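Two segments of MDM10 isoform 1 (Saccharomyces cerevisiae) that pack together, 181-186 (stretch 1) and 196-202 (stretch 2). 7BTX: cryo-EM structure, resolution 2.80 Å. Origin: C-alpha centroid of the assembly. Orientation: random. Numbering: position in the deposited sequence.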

# COMPACT_ATOMS: atom_id res chain seq x y z
N VAL D 181 -24.08 -1.87 14.16
CA VAL D 181 -25.36 -2.48 13.83
C VAL D 181 -25.67 -3.57 14.84
O VAL D 181 -24.88 -4.49 15.03
N LEU D 182 -26.83 -3.48 15.49
CA LEU D 182 -27.21 -4.43 16.53
C LEU D 182 -28.64 -4.89 16.28
O LEU D 182 -29.58 -4.13 16.50
N THR D 183 -28.79 -6.14 15.84
CA THR D 183 -30.08 -6.66 15.43
C THR D 183 -30.51 -7.81 16.33
O THR D 183 -29.69 -8.62 16.76
N CYS D 184 -31.81 -7.87 16.60
CA CYS D 184 -32.41 -8.90 17.44
C CYS D 184 -33.32 -9.80 16.61
O CYS D 184 -33.96 -9.36 15.66
N TYR D 185 -33.38 -11.07 16.99
CA TYR D 185 -34.20 -12.06 16.29
C TYR D 185 -34.95 -12.86 17.34
O TYR D 185 -34.38 -13.76 17.96
N PHE D 186 -36.22 -12.55 17.54
CA PHE D 186 -37.10 -13.43 18.28
C PHE D 186 -37.82 -14.33 17.29
O PHE D 186 -38.26 -13.86 16.24
N GLU D 196 -41.27 -15.19 13.09
CA GLU D 196 -40.02 -14.58 13.52
C GLU D 196 -40.19 -13.07 13.55
O GLU D 196 -40.75 -12.50 12.62
N TRP D 197 -39.68 -12.43 14.61
CA TRP D 197 -39.81 -10.98 14.80
C TRP D 197 -38.42 -10.38 14.84
O TRP D 197 -37.69 -10.51 15.83
N ILE D 198 -38.04 -9.71 13.77
CA ILE D 198 -36.70 -9.15 13.65
C ILE D 198 -36.76 -7.66 13.92
O ILE D 198 -37.55 -6.93 13.32
N PHE D 199 -35.92 -7.19 14.83
CA PHE D 199 -35.68 -5.77 15.03
C PHE D 199 -34.21 -5.50 14.78
O PHE D 199 -33.36 -6.29 15.21
N SER D 200 -33.91 -4.41 14.10
CA SER D 200 -32.54 -4.07 13.76
C SER D 200 -32.23 -2.67 14.25
O SER D 200 -33.03 -2.03 14.93
N THR D 201 -31.04 -2.18 13.90
CA THR D 201 -30.69 -0.80 14.17
C THR D 201 -30.05 -0.21 12.91
O THR D 201 -29.19 0.68 12.98
N SER D 202 -30.44 -0.72 11.74
CA SER D 202 -29.91 -0.18 10.49
C SER D 202 -30.55 1.16 10.18
O SER D 202 -29.88 2.20 10.18

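Two neighbouring antiparallel strands of MDM10, 181-186 and 196-199, meet edge to edge through backbone hydrogen bonds, and their side chains pack mainly as cross-strand neighbours on the two faces of the sheet. Cys184 pairs with Phe199 (Cys184 N to Phe199 O 2.6 Å, Phe199 N to Cys184 O 3.0 Å) and Phe186 with Trp197 (Trp197 N to Phe186 O 2.6 Å, Phe186 N to Trp197 O 3.0 Å). These two pairs send their side chains to one face; Tyr185 and Ile198, the non-hydrogen-bonded pair between them, occupy the other. Each pair lies side by side across the two strands.

Tyr185 (chi1 m) and Ile198 (chi1 m, chi2 off-well at 107°) make the tightest apolar contact, Tyr185 CD2 to Ile198 CG1 at 3.6 Å. Ile198 CG2 sits over one face of the tyrosine ring, 4.2 Å from its centroid, in a CH-pi contact. Glu196 starts sideways, but its extended chain (chi1 and chi2 both t) brings the carboxylate to the ring edge, with Glu196 OE2 3.3 Å from Tyr185 CD2. On the opposite face, Phe186 (t) turns its ring edge to the indole of Trp197 (m), Phe186 CD2 lying 3.7 Å from Trp197 CE3. Cys184 is m and Phe199 t; Phe199 stays more distant, its CB 4.6 Å from Cys184 CB.

Past the strand end, Thr201 (m) points toward the first stretch and donates from its OG1 to Leu182 O at 2.6 Å, so a side chain takes up a backbone carbonyl. Thr183 (p) brings its methyl CG2 to 3.4 Å from Ser200 OG. That hydroxyl, on a t side chain, accepts a hydrogen bond from Ser202 N, with Ser202 N to Ser200 OG at 2.9 Å, a bond within the second stretch.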

# COMPACT_ATOMS: atom_id res chain seq x y z
CB VAL D 181 -25.35 -3.04 12.40
CG1 VAL D 181 -26.52 -3.96 12.17
CG2 VAL D 181 -25.37 -1.92 11.39
CB LEU D 182 -27.09 -3.78 17.91
CG LEU D 182 -27.39 -4.69 19.09
CD1 LEU D 182 -26.34 -5.77 19.16
CD2 LEU D 182 -27.42 -3.87 20.36
CB THR D 183 -30.06 -7.16 13.99
OG1 THR D 183 -29.37 -8.40 13.94
CG2 THR D 183 -29.35 -6.19 13.09
CB CYS D 184 -33.22 -8.27 18.58
SG CYS D 184 -32.26 -7.27 19.71
CB TYR D 185 -33.37 -13.01 15.42
CG TYR D 185 -32.60 -12.38 14.29
CD1 TYR D 185 -31.40 -11.74 14.52
CD2 TYR D 185 -33.05 -12.48 12.99
CE1 TYR D 185 -30.69 -11.18 13.50
CE2 TYR D 185 -32.34 -11.92 11.95
CZ TYR D 185 -31.16 -11.27 12.22
OH TYR D 185 -30.43 -10.70 11.20
CB PHE D 186 -38.10 -12.62 19.10
CG PHE D 186 -38.92 -13.45 20.02
CD1 PHE D 186 -38.40 -13.87 21.23
CD2 PHE D 186 -40.21 -13.80 19.69
CE1 PHE D 186 -39.15 -14.63 22.08
CE2 PHE D 186 -40.97 -14.57 20.54
CZ PHE D 186 -40.44 -14.98 21.74
CB GLU D 196 -38.89 -14.96 12.57
CG GLU D 196 -37.54 -14.46 13.00
CD GLU D 196 -36.42 -15.07 12.20
OE1 GLU D 196 -36.72 -15.77 11.21
OE2 GLU D 196 -35.25 -14.85 12.55
CB TRP D 197 -40.58 -10.67 16.06
CG TRP D 197 -42.02 -10.96 15.96
CD1 TRP D 197 -43.01 -10.10 15.62
CD2 TRP D 197 -42.65 -12.22 16.20
NE1 TRP D 197 -44.22 -10.74 15.63
CE2 TRP D 197 -44.02 -12.04 15.98
CE3 TRP D 197 -42.18 -13.48 16.58
CZ2 TRP D 197 -44.94 -13.08 16.13
CZ3 TRP D 197 -43.09 -14.50 16.72
CH2 TRP D 197 -44.45 -14.30 16.50
CB ILE D 198 -36.12 -9.44 12.26
CG1 ILE D 198 -36.12 -10.93 11.98
CG2 ILE D 198 -34.71 -8.89 12.15
CD1 ILE D 198 -37.15 -11.37 10.98
CB PHE D 199 -36.07 -5.32 16.44
CG PHE D 199 -35.70 -3.90 16.74
CD1 PHE D 199 -36.41 -2.85 16.18
CD2 PHE D 199 -34.65 -3.61 17.59
CE1 PHE D 199 -36.07 -1.55 16.45
CE2 PHE D 199 -34.30 -2.30 17.87
CZ PHE D 199 -35.02 -1.27 17.30
CB SER D 200 -32.32 -4.18 12.25
OG SER D 200 -31.12 -3.54 11.88
CB THR D 201 -29.76 -0.70 15.39
OG1 THR D 201 -30.21 -1.64 16.38
CG2 THR D 201 -29.87 0.66 16.07
CB SER D 202 -30.13 -1.17 9.35
OG SER D 202 -31.49 -1.57 9.28